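Local atomic coordinates of uncharacterized protein Q64V53_BACFR (Bacteroides fragilis, PDB entry 2RA8), a protein that is of unknown function but combines a WGR domain with leucine-rich repeats, an architecture consistent with binding other macromolecules. Residues E282-S287 with K310-K315; D304-L309 with L331-D336. All blocks are in the same frame, centred on the assembly; numbering follows the deposited sequence.

Contact 1. Residues E282-S287 with K310-K315; sequences ETMDIS and KFINMK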
loop_
_atom_site.group_PDB
_atom_site.type_symbol
_atom_site.label_atom_id
_atom_site.label_comp_id
_atom_site.label_asym_id
_atom_site.label_seq_id
_atom_site.Cartn_x
_atom_site.Cartn_y
_atom_site.Cartn_z
ATOM N N GLU A 282 22.607 5.046 -16.708
ATOM C CA GLU A 282 21.367 5.153 -17.456
ATOM C C GLU A 282 20.368 5.759 -16.509
ATOM O O GLU A 282 19.492 6.523 -16.915
ATOM C CB GLU A 282 20.840 3.780 -17.879
ATOM C CG GLU A 282 21.785 2.967 -18.735
ATOM C CD GLU A 282 21.126 1.722 -19.302
ATOM O OE1 GLU A 282 20.398 1.034 -18.554
ATOM O OE2 GLU A 282 21.342 1.427 -20.495
ATOM N N THR A 283 20.499 5.425 -15.228
ATOM C CA THR A 283 19.559 5.918 -14.224
ATOM C C THR A 283 20.191 6.588 -13.024
ATOM O O THR A 283 21.101 6.050 -12.397
ATOM C CB THR A 283 18.658 4.759 -13.711
ATOM O OG1 THR A 283 18.014 4.127 -14.827
ATOM C CG2 THR A 283 17.586 5.287 -12.741
HETATM N N MSE A 284 19.707 7.786 -12.712
HETATM C CA MSE A 284 20.165 8.542 -11.554
HETATM C C MSE A 284 18.992 8.437 -10.606
HETATM O O MSE A 284 17.900 8.900 -10.904
HETATM C CB MSE A 284 20.412 10.003 -11.923
HETATM C CG MSE A 284 20.853 10.871 -10.763
HETATM SE SE MSE A 284 20.986 12.741 -11.266
HETATM C CE MSE A 284 19.980 13.515 -9.823
ATOM N N ASP A 285 19.219 7.818 -9.461
ATOM C CA ASP A 285 18.171 7.584 -8.476
ATOM C C ASP A 285 18.384 8.465 -7.272
ATOM O O ASP A 285 19.320 8.262 -6.509
ATOM C CB ASP A 285 18.224 6.113 -8.054
ATOM C CG ASP A 285 16.954 5.629 -7.372
ATOM O OD1 ASP A 285 16.179 6.447 -6.822
ATOM O OD2 ASP A 285 16.750 4.398 -7.377
ATOM N N ILE A 286 17.517 9.459 -7.109
ATOM C CA ILE A 286 17.601 10.385 -5.994
ATOM C C ILE A 286 16.227 10.536 -5.418
ATOM O O ILE A 286 15.733 11.642 -5.220
ATOM C CB ILE A 286 18.123 11.761 -6.450
ATOM C CG1 ILE A 286 17.315 12.257 -7.652
ATOM C CG2 ILE A 286 19.604 11.655 -6.818
ATOM C CD1 ILE A 286 17.382 13.758 -7.863
ATOM N N SER A 287 15.605 9.399 -5.140
ATOM C CA SER A 287 14.255 9.362 -4.592
ATOM C C SER A 287 14.183 9.236 -3.096
ATOM O O SER A 287 15.202 9.194 -2.404
ATOM C CB SER A 287 13.498 8.191 -5.210
ATOM O OG SER A 287 14.188 6.978 -4.968
ATOM N N LYS A 310 18.635 7.860 -19.098
ATOM C CA LYS A 310 17.362 7.352 -19.594
ATOM C C LYS A 310 16.272 7.584 -18.578
ATOM O O LYS A 310 15.089 7.594 -18.916
ATOM C CB LYS A 310 17.470 5.853 -19.891
ATOM C CG LYS A 310 18.252 5.537 -21.160
ATOM C CD LYS A 310 18.939 4.166 -21.132
ATOM C CE LYS A 310 17.967 2.997 -21.029
ATOM N NZ LYS A 310 17.456 2.789 -19.645
ATOM N N PHE A 311 16.662 7.800 -17.325
ATOM C CA PHE A 311 15.678 7.987 -16.266
ATOM C C PHE A 311 16.262 8.620 -15.031
ATOM O O PHE A 311 17.362 8.277 -14.587
ATOM C CB PHE A 311 15.059 6.611 -15.916
ATOM C CG PHE A 311 14.033 6.637 -14.804
ATOM C CD1 PHE A 311 13.016 7.585 -14.777
ATOM C CD2 PHE A 311 14.051 5.654 -13.817
ATOM C CE1 PHE A 311 12.028 7.547 -13.784
ATOM C CE2 PHE A 311 13.070 5.613 -12.826
ATOM C CZ PHE A 311 12.061 6.558 -12.813
ATOM N N ILE A 312 15.531 9.583 -14.484
ATOM C CA ILE A 312 15.944 10.240 -13.259
ATOM C C ILE A 312 14.781 10.057 -12.326
ATOM O O ILE A 312 13.712 10.633 -12.538
ATOM C CB ILE A 312 16.218 11.739 -13.463
ATOM C CG1 ILE A 312 17.346 11.934 -14.489
ATOM C CG2 ILE A 312 16.608 12.372 -12.133
ATOM C CD1 ILE A 312 17.729 13.405 -14.714
ATOM N N ASN A 313 14.973 9.222 -11.310
ATOM C CA ASN A 313 13.932 8.932 -10.338
ATOM C C ASN A 313 13.953 9.890 -9.176
ATOM O O ASN A 313 14.910 9.928 -8.406
ATOM C CB ASN A 313 14.072 7.489 -9.824
ATOM C CG ASN A 313 12.927 7.078 -8.915
ATOM O OD1 ASN A 313 11.802 7.553 -9.067
ATOM N ND2 ASN A 313 13.204 6.176 -7.977
HETATM N N MSE A 314 12.886 10.674 -9.050
HETATM C CA MSE A 314 12.753 11.641 -7.964
HETATM C C MSE A 314 11.448 11.404 -7.240
HETATM O O MSE A 314 10.866 12.315 -6.651
HETATM C CB MSE A 314 12.797 13.067 -8.519
HETATM C CG MSE A 314 14.119 13.409 -9.214
HETATM SE SE MSE A 314 14.209 15.218 -9.939
HETATM C CE MSE A 314 13.623 14.869 -11.740
ATOM N N LYS A 315 10.984 10.159 -7.292
ATOM C CA LYS A 315 9.739 9.761 -6.645
ATOM C C LYS A 315 9.861 10.011 -5.166
ATOM O O LYS A 315 10.755 9.486 -4.514
ATOM C CB LYS A 315 9.467 8.290 -6.943
ATOM C CG LYS A 315 8.084 7.792 -6.569
ATOM C CD LYS A 315 7.796 6.489 -7.306
ATOM C CE LYS A 315 6.749 5.650 -6.595
ATOM N NZ LYS A 315 5.490 6.404 -6.370
#

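Contact 2. Residues D304-L309 with L331-D336; sequences DKIKHL and LPMKID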
loop_
_atom_site.group_PDB
_atom_site.type_symbol
_atom_site.label_atom_id
_atom_site.label_comp_id
_atom_site.label_asym_id
_atom_site.label_seq_id
_atom_site.Cartn_x
_atom_site.Cartn_y
_atom_site.Cartn_z
ATOM N N ASP A 304 23.659 19.425 -19.728
ATOM C CA ASP A 304 24.713 18.825 -20.543
ATOM C C ASP A 304 25.249 17.532 -19.971
ATOM O O ASP A 304 25.510 16.581 -20.708
ATOM C CB ASP A 304 25.869 19.824 -20.727
ATOM C CG ASP A 304 26.527 20.214 -19.409
ATOM O OD1 ASP A 304 25.795 20.498 -18.433
ATOM O OD2 ASP A 304 27.777 20.252 -19.353
ATOM N N LYS A 305 25.411 17.485 -18.652
ATOM C CA LYS A 305 25.934 16.293 -17.991
ATOM C C LYS A 305 24.956 15.164 -17.814
ATOM O O LYS A 305 25.368 14.022 -17.614
ATOM C CB LYS A 305 26.479 16.643 -16.606
ATOM C CG LYS A 305 27.698 17.531 -16.605
ATOM C CD LYS A 305 28.172 17.756 -15.188
ATOM C CE LYS A 305 29.447 18.575 -15.153
ATOM N NZ LYS A 305 29.937 18.740 -13.756
ATOM N N ILE A 306 23.661 15.454 -17.889
ATOM C CA ILE A 306 22.663 14.414 -17.675
ATOM C C ILE A 306 21.764 14.041 -18.830
ATOM O O ILE A 306 21.045 13.043 -18.753
ATOM C CB ILE A 306 21.764 14.772 -16.469
ATOM C CG1 ILE A 306 20.952 16.037 -16.768
ATOM C CG2 ILE A 306 22.624 14.970 -15.240
ATOM C CD1 ILE A 306 19.905 16.358 -15.717
ATOM N N LYS A 307 21.809 14.813 -19.912
ATOM C CA LYS A 307 20.946 14.564 -21.067
ATOM C C LYS A 307 21.069 13.208 -21.705
ATOM O O LYS A 307 20.310 12.875 -22.611
ATOM C CB LYS A 307 21.163 15.645 -22.135
ATOM C CG LYS A 307 22.594 15.773 -22.641
ATOM C CD LYS A 307 22.694 16.854 -23.710
ATOM C CE LYS A 307 24.100 16.952 -24.288
ATOM N NZ LYS A 307 24.176 17.995 -25.349
ATOM N N HIS A 308 22.019 12.409 -21.240
ATOM C CA HIS A 308 22.233 11.073 -21.781
ATOM C C HIS A 308 21.519 10.024 -20.957
ATOM O O HIS A 308 21.353 8.890 -21.399
ATOM C CB HIS A 308 23.721 10.762 -21.788
ATOM C CG HIS A 308 24.306 10.630 -20.419
ATOM N ND1 HIS A 308 24.228 9.461 -19.690
ATOM C CD2 HIS A 308 24.939 11.526 -19.627
ATOM C CE1 HIS A 308 24.789 9.645 -18.509
ATOM N NE2 HIS A 308 25.227 10.890 -18.444
ATOM N N LEU A 309 21.108 10.393 -19.749
ATOM C CA LEU A 309 20.413 9.461 -18.867
ATOM C C LEU A 309 19.099 9.048 -19.469
ATOM O O LEU A 309 18.515 9.778 -20.270
ATOM C CB LEU A 309 20.156 10.099 -17.492
ATOM C CG LEU A 309 21.378 10.425 -16.626
ATOM C CD1 LEU A 309 20.935 11.114 -15.341
ATOM C CD2 LEU A 309 22.131 9.140 -16.301
ATOM N N LEU A 331 13.847 18.869 -19.210
ATOM C CA LEU A 331 14.581 17.603 -19.271
ATOM C C LEU A 331 14.019 16.715 -20.355
ATOM O O LEU A 331 12.819 16.460 -20.402
ATOM C CB LEU A 331 14.545 16.892 -17.908
ATOM C CG LEU A 331 15.286 17.639 -16.783
ATOM C CD1 LEU A 331 15.292 16.808 -15.514
ATOM C CD2 LEU A 331 16.718 17.930 -17.217
ATOM N N PRO A 332 14.885 16.227 -21.261
ATOM C CA PRO A 332 14.465 15.363 -22.369
ATOM C C PRO A 332 14.137 13.921 -22.077
ATOM O O PRO A 332 13.447 13.280 -22.867
ATOM C CB PRO A 332 15.626 15.486 -23.353
ATOM C CG PRO A 332 16.806 15.589 -22.435
ATOM C CD PRO A 332 16.316 16.573 -21.384
HETATM N N MSE A 333 14.607 13.385 -20.956
HETATM C CA MSE A 333 14.327 11.984 -20.661
HETATM C C MSE A 333 13.227 11.788 -19.655
HETATM O O MSE A 333 12.704 12.740 -19.074
HETATM C CB MSE A 333 15.592 11.273 -20.164
HETATM C CG MSE A 333 15.902 11.454 -18.682
HETATM SE SE MSE A 333 16.148 13.286 -18.123
HETATM C CE MSE A 333 17.887 13.597 -18.901
ATOM N N LYS A 334 12.867 10.530 -19.451
ATOM C CA LYS A 334 11.820 10.179 -18.513
ATOM C C LYS A 334 12.246 10.524 -17.113
ATOM O O LYS A 334 13.398 10.298 -16.735
ATOM C CB LYS A 334 11.533 8.677 -18.609
ATOM C CG LYS A 334 10.453 8.164 -17.671
ATOM C CD LYS A 334 10.212 6.673 -17.880
ATOM C CE LYS A 334 9.074 6.159 -17.010
ATOM N NZ LYS A 334 9.348 6.349 -15.560
ATOM N N ILE A 335 11.329 11.100 -16.339
ATOM C CA ILE A 335 11.615 11.432 -14.951
ATOM C C ILE A 335 10.385 11.175 -14.136
ATOM O O ILE A 335 9.264 11.242 -14.644
ATOM C CB ILE A 335 12.030 12.919 -14.756
ATOM C CG1 ILE A 335 10.887 13.849 -15.171
ATOM C CG2 ILE A 335 13.296 13.219 -15.561
ATOM C CD1 ILE A 335 11.109 15.306 -14.786
ATOM N N ASP A 336 10.581 10.851 -12.865
ATOM C CA ASP A 336 9.462 10.605 -11.980
ATOM C C ASP A 336 9.543 11.596 -10.846
ATOM O O ASP A 336 10.391 11.479 -9.957
ATOM C CB ASP A 336 9.505 9.185 -11.418
ATOM C CG ASP A 336 8.220 8.810 -10.702
ATOM O OD1 ASP A 336 7.603 9.709 -10.090
ATOM O OD2 ASP A 336 7.839 7.617 -10.741
#

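Contact 1. Residues E282-S287 with K310-K315
Thr283, Met284 and Asp285 lie level with Phe311, Ile312 and Asn313 in two parallel beta strands whose short axes approach to 4.8 Å at an angle of 8°. These are adjacent strands of the long parallel sheet of a leucine-rich repeat fold. Met284 bonds through both N and O, to Phe311 O and Asn313 N, and Asn313 O then receives Ile286 N. Where the strands begin, Glu282 O is gripped by two donors in its carbonyl plane, Phe311 N and, at 2.7 Å, Lys310 N.

The side chains of Glu282 and Lys310 lie alongside each other. The bend at chi4 turns Lys310 NZ to 3.6 Å from Glu282 OE1, a long salt bridge, while CD and CE of the lysine rest against the carboxylate. Thr283 CG2, anti to the backbone N, meets Phe311 CD2 obliquely at 3.7 Å. On the other face Met284 CE and Ile312 CG2 are only at the edge of contact, and Phe272 of helix 265-274 packs against Met284. Farther on, Ile286 CD1 touches Met314 CG at 3.5 Å; Ile286 also touches Val268 of the same helix.

Asp285 and Asn313 point the same way, their carboxylate and amide planes 54° apart. Asp285 OD1 takes Ser287 OG on its syn lone pair at 2.8 Å, and Asn313 ND2 from 51° above the carboxylate plane at 3.2 Å; Trp256 NE1 holds OD2. The amide is fixed at its other end too, by an Asx turn in which Lys315 N donates to Asn313 OD1 over 3.3 Å.

Contact 2. Residues D304-L309 with L331-D336
Lys307 and Leu309 approach Pro332 and Met333 without any backbone pairing: the nearest CA atoms are 6.7 Å apart for Lys307 and Pro332, and no hydrogen bond crosses between the segments. A type I turn from Ile306 to Leu309, closed by Leu309 N to Ile306 O at 2.8 Å, presents two carbonyl oxygens to the selenomethionine Met333.

Met333 makes the largest single contribution. Its CG sits between the backbone N and the carbonyl carbon (chi1 83°), and the bend at chi3 turns CE back to the carbonyl of Ile306. Met333 CB lies 3.3 Å from Leu309 O, whereas Met333 CE reaches Ile306 O at 3.2 Å and also meets Lys307 CA. The apolar approaches of CE, to Ile306 CG1 and Leu309 CB, are longer.

In the leucine-rich repeat fold, this is packing between two successive passages from helix into strand, one leaving helix 303-306 and the other helix 321-330. Ile312 of strand 311-313 touches both Ile306 and Met333, placing them beside the sheet. Deeper in, the side chains of Ile306 and Leu331 cross obliquely, with Ile306 CD1 3.9 Å from Leu331 CD2. At the exposed margin, Lys307 CB faces Pro332 CG at 4.4 Å.

From the N-terminal side, the chain passes through 282-287, then 304-309, 310-315 and 331-336, so the segments of the two contacts alternate and the loops they close cross. Contact 1 closes a loop of 22 residues that holds helices 293-300 and 303-306, and the first segment of contact 2 lies within it. Contact 2 closes the next loop, of 21 residues, which contains strand 311-313 and helix 321-330. Segment 304-309 runs directly into 310-315. The sheet joins 310-315 to 331-336: Met314 N and Asp336 O, 2.8 Å apart, probably bond, as do Ile312 O and Asp336 N. Strand 311-313 thus sits between 283-285 and the outermost strand within the chain, 334-336.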